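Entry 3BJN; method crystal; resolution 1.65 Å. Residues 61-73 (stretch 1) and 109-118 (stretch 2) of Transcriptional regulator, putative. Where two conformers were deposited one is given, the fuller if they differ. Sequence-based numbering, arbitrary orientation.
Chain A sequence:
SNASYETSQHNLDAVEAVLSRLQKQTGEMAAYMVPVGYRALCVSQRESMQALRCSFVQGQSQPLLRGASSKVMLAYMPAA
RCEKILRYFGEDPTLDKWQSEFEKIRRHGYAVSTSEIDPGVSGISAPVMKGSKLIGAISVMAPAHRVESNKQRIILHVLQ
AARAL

Stretch 1 (61-73) SQPLLRGASSKVM
Stretch 2 (109-118) GYAVSTSEID

Stretch 1 runs from a short strand, 61-63, through a turn into a helix that includes Ala 68 to Met 73 and continues later in the chain. Stretch 2 leaves Gly 109, the first residue after a helix to drop out of helical angles (phi/psi 85/10), and enters a strand at Ala 111. The helix and strand axes approach to 6.8 Å, and their N-to-C directions lie 146° apart, closer to antiparallel than parallel. The register is marked by Ala 68 and Ser 113, whose CA atoms are 5.0 Å apart. The contact buries 508 Å² in total.

Ser 61 is extended and out of reach. Gln 62 is also extended (-127/154), with chi1 m and chi2 m. Its CB points toward stretch 2, and its OE1 lies 4.2 Å from Ile 117 CG2, a loose contact. Two conformers of Gln 62 were deposited. Pro 63 (-58/142), Leu 64 (-83/84) and Leu 65 (-159/-55) carry the chain through the turn without touching stretch 2.

Arg 66 (-104/152) has chi1 m, chi2 m and chi3 t. Its CB points toward stretch 2 and lies 4.0 Å from Ile 117 CG1, but the end of the side chain leads away. Ile 117 is m at chi1 and t at chi2, which brings its CD1 to 3.6 Å from Arg 66 O. That same carbonyl O accepts a hydrogen bond of 3.0 Å from Ser 70 OG, with Ser 70 chi1 m.

Gly 67 has phi/psi 92/156. At these angles a CB would be jammed against the carbonyl O of Arg 66, and it would also lie 2.7 Å from Ile 117 CD1, a clash. Gly 67 N donates to Glu 116 OE1 at 2.7 Å, with a nearly straight N-H...O angle of 163°.

Ala 68 (-55/-41) is helical. Its N donates to Ser 113 OG at 2.8 Å, at a more bent angle of 138°. Ser 113 is extended (-138/155), and chi1 p places the hydroxyl here. Ala 68 CB packs 4.1 Å from Ala 111 CB and 3.5 Å from Ala 111 O. The successive amides of Gly 67 and Ala 68 are thus met by side chains of stretch 2.

The CA-to-CB bond of Ser 69 points away from stretch 2; that of Lys 71 points toward it. Lys 71 has chi1 m and the other three chi angles t. This extended chain takes Lys 71 NZ to Glu 116 OE2, a salt bridge whose hydrogen bond is very short at 2.4 Å. Glu 116 is m, then t, with chi3 13°. Its carboxylate takes the Gly 67 amide on OE1 and Lys 71 NZ on OE2. Lys 71 N closes a helical turn onto Gly 67 O at 3.0 Å.

Val 72, chi1 t, sets CG2 3.4 Å from Ala 111 CB, one turn beyond Ala 68. Selenomethionine Met 73 is out of reach.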

# COMPACT_ATOMS: atom_id res chain seq x y z
N SER A 61 -6.94 -0.57 -10.84
CA SER A 61 -7.15 -1.11 -9.51
C SER A 61 -6.98 -2.63 -9.45
O SER A 61 -7.02 -3.32 -10.48
CB SER A 61 -8.55 -0.76 -9.01
OG SER A 61 -9.51 -1.33 -9.86
N GLN A 62 -6.74 -3.12 -8.24
CA GLN A 62 -6.55 -4.54 -7.93
C GLN A 62 -7.51 -4.91 -6.81
O GLN A 62 -7.82 -4.06 -5.99
CB GLN A 62 -5.12 -4.76 -7.41
CG GLN A 62 -4.02 -4.70 -8.49
CD GLN A 62 -3.99 -5.94 -9.37
OE1 GLN A 62 -3.94 -7.08 -8.88
NE2 GLN A 62 -4.01 -5.73 -10.68
N PRO A 63 -7.90 -6.18 -6.70
CA PRO A 63 -8.74 -6.52 -5.54
C PRO A 63 -8.06 -6.18 -4.21
O PRO A 63 -6.84 -6.36 -4.05
CB PRO A 63 -8.92 -8.05 -5.68
CG PRO A 63 -8.68 -8.33 -7.13
CD PRO A 63 -7.63 -7.35 -7.55
N LEU A 64 -8.86 -5.71 -3.26
CA LEU A 64 -8.40 -5.35 -1.93
C LEU A 64 -8.36 -6.62 -1.09
O LEU A 64 -9.32 -6.97 -0.37
CB LEU A 64 -9.37 -4.30 -1.36
CG LEU A 64 -8.95 -3.17 -0.43
CD1 LEU A 64 -7.64 -2.60 -0.74
CD2 LEU A 64 -10.08 -2.10 -0.37
N LEU A 65 -7.24 -7.35 -1.22
CA LEU A 65 -7.16 -8.69 -0.65
C LEU A 65 -5.72 -9.13 -0.44
O LEU A 65 -5.36 -9.52 0.67
CB LEU A 65 -7.88 -9.71 -1.55
CG LEU A 65 -7.81 -11.22 -1.23
CD1 LEU A 65 -8.56 -11.45 0.07
CD2 LEU A 65 -8.40 -12.05 -2.34
N ARG A 66 -4.92 -9.08 -1.51
CA ARG A 66 -3.52 -9.50 -1.46
C ARG A 66 -2.57 -8.31 -1.43
O ARG A 66 -2.89 -7.24 -1.95
CB ARG A 66 -3.17 -10.39 -2.65
CG ARG A 66 -4.05 -11.65 -2.80
CD ARG A 66 -4.05 -12.50 -1.56
NE ARG A 66 -4.92 -13.68 -1.71
CZ ARG A 66 -5.41 -14.41 -0.71
NH1 ARG A 66 -5.13 -14.11 0.56
NH2 ARG A 66 -6.19 -15.45 -0.97
N GLY A 67 -1.40 -8.51 -0.83
CA GLY A 67 -0.33 -7.52 -0.89
C GLY A 67 -0.35 -6.55 0.29
O GLY A 67 -1.40 -6.32 0.89
N ALA A 68 0.82 -5.97 0.56
CA ALA A 68 0.97 -5.03 1.68
C ALA A 68 -0.01 -3.86 1.65
O ALA A 68 -0.52 -3.50 2.68
CB ALA A 68 2.41 -4.52 1.73
N SER A 69 -0.27 -3.29 0.47
CA SER A 69 -1.14 -2.11 0.37
C SER A 69 -2.56 -2.48 0.80
O SER A 69 -3.19 -1.76 1.59
CB SER A 69 -1.20 -1.62 -1.08
OG SER A 69 0.06 -1.24 -1.57
N SER A 70 -3.06 -3.60 0.26
CA SER A 70 -4.41 -4.09 0.62
C SER A 70 -4.49 -4.37 2.12
O SER A 70 -5.46 -3.98 2.78
CB SER A 70 -4.78 -5.38 -0.13
OG SER A 70 -4.90 -5.11 -1.51
N LYS A 71 -3.46 -5.02 2.67
CA LYS A 71 -3.50 -5.43 4.07
C LYS A 71 -3.41 -4.24 5.05
O LYS A 71 -4.01 -4.28 6.12
CB LYS A 71 -2.41 -6.45 4.37
CG LYS A 71 -2.65 -7.81 3.73
CD LYS A 71 -1.54 -8.73 4.18
CE LYS A 71 -1.34 -9.88 3.25
NZ LYS A 71 -0.03 -10.52 3.58
N VAL A 72 -2.66 -3.20 4.69
CA VAL A 72 -2.63 -1.96 5.47
C VAL A 72 -4.00 -1.27 5.49
O VAL A 72 -4.49 -0.85 6.55
CB VAL A 72 -1.59 -0.98 4.90
CG1 VAL A 72 -1.87 0.45 5.34
CG2 VAL A 72 -0.25 -1.44 5.34
N MSE A 73 -4.64 -1.21 4.32
CA MSE A 73 -5.92 -0.53 4.22
C MSE A 73 -6.99 -1.31 4.97
O MSE A 73 -7.77 -0.73 5.73
CB MSE A 73 -6.27 -0.25 2.76
CG MSE A 73 -5.30 0.80 2.19
SE MSE A 73 -5.73 1.37 0.39
CE MSE A 73 -5.89 -0.26 -0.43
N GLY A 109 2.66 -0.30 12.35
CA GLY A 109 2.29 0.86 11.54
C GLY A 109 2.54 0.70 10.04
O GLY A 109 2.42 1.66 9.26
N TYR A 110 2.86 -0.52 9.62
CA TYR A 110 3.08 -0.82 8.19
C TYR A 110 2.90 -2.31 7.95
O TYR A 110 2.89 -3.10 8.89
CB TYR A 110 4.51 -0.41 7.78
CG TYR A 110 5.59 -1.20 8.51
CD1 TYR A 110 6.09 -2.40 7.98
CD2 TYR A 110 6.09 -0.76 9.73
CE1 TYR A 110 7.07 -3.15 8.67
CE2 TYR A 110 7.07 -1.47 10.41
CZ TYR A 110 7.54 -2.67 9.88
OH TYR A 110 8.50 -3.38 10.56
N ALA A 111 2.80 -2.69 6.67
CA ALA A 111 2.75 -4.10 6.28
C ALA A 111 3.85 -4.40 5.29
O ALA A 111 4.27 -3.53 4.53
CB ALA A 111 1.41 -4.42 5.66
N VAL A 112 4.28 -5.66 5.28
CA VAL A 112 5.27 -6.14 4.30
C VAL A 112 4.66 -7.37 3.68
O VAL A 112 4.04 -8.21 4.40
CB VAL A 112 6.63 -6.51 4.96
CG1 VAL A 112 7.63 -7.01 3.92
CG2 VAL A 112 7.21 -5.31 5.71
N SER A 113 4.81 -7.52 2.36
CA SER A 113 4.35 -8.74 1.66
C SER A 113 5.39 -9.18 0.62
O SER A 113 6.16 -8.36 0.11
CB SER A 113 3.02 -8.49 0.96
OG SER A 113 3.18 -7.43 0.02
N THR A 114 5.40 -10.47 0.30
CA THR A 114 6.32 -10.99 -0.72
C THR A 114 5.60 -11.95 -1.66
O THR A 114 5.02 -12.96 -1.20
CB THR A 114 7.52 -11.73 -0.07
OG1 THR A 114 7.04 -12.77 0.80
CG2 THR A 114 8.39 -10.76 0.73
N SER A 115 5.63 -11.63 -2.96
CA SER A 115 5.15 -12.51 -4.00
C SER A 115 3.65 -12.88 -3.89
O SER A 115 3.25 -13.94 -4.37
CB SER A 115 6.01 -13.79 -4.08
OG SER A 115 7.34 -13.48 -4.48
N GLU A 116 2.85 -12.02 -3.26
CA GLU A 116 1.40 -12.33 -3.12
C GLU A 116 0.66 -11.98 -4.39
O GLU A 116 -0.43 -12.53 -4.65
CB GLU A 116 0.76 -11.61 -1.94
CG GLU A 116 1.32 -12.01 -0.59
CD GLU A 116 0.59 -11.39 0.57
OE1 GLU A 116 -0.52 -10.83 0.33
OE2 GLU A 116 1.09 -11.46 1.71
N ILE A 117 1.23 -11.05 -5.15
CA ILE A 117 0.62 -10.55 -6.39
C ILE A 117 1.43 -10.94 -7.63
O ILE A 117 0.89 -11.55 -8.55
CB ILE A 117 0.38 -9.03 -6.31
CG1 ILE A 117 -0.61 -8.73 -5.18
CG2 ILE A 117 -0.23 -8.51 -7.63
CD1 ILE A 117 -0.71 -7.28 -4.81
N ASP A 118 2.73 -10.58 -7.63
CA ASP A 118 3.63 -10.84 -8.75
C ASP A 118 4.80 -11.62 -8.15
O ASP A 118 5.42 -11.15 -7.19
CB ASP A 118 4.17 -9.50 -9.31
CG ASP A 118 3.09 -8.63 -9.89
OD1 ASP A 118 2.36 -9.14 -10.78
OD2 ASP A 118 2.98 -7.45 -9.50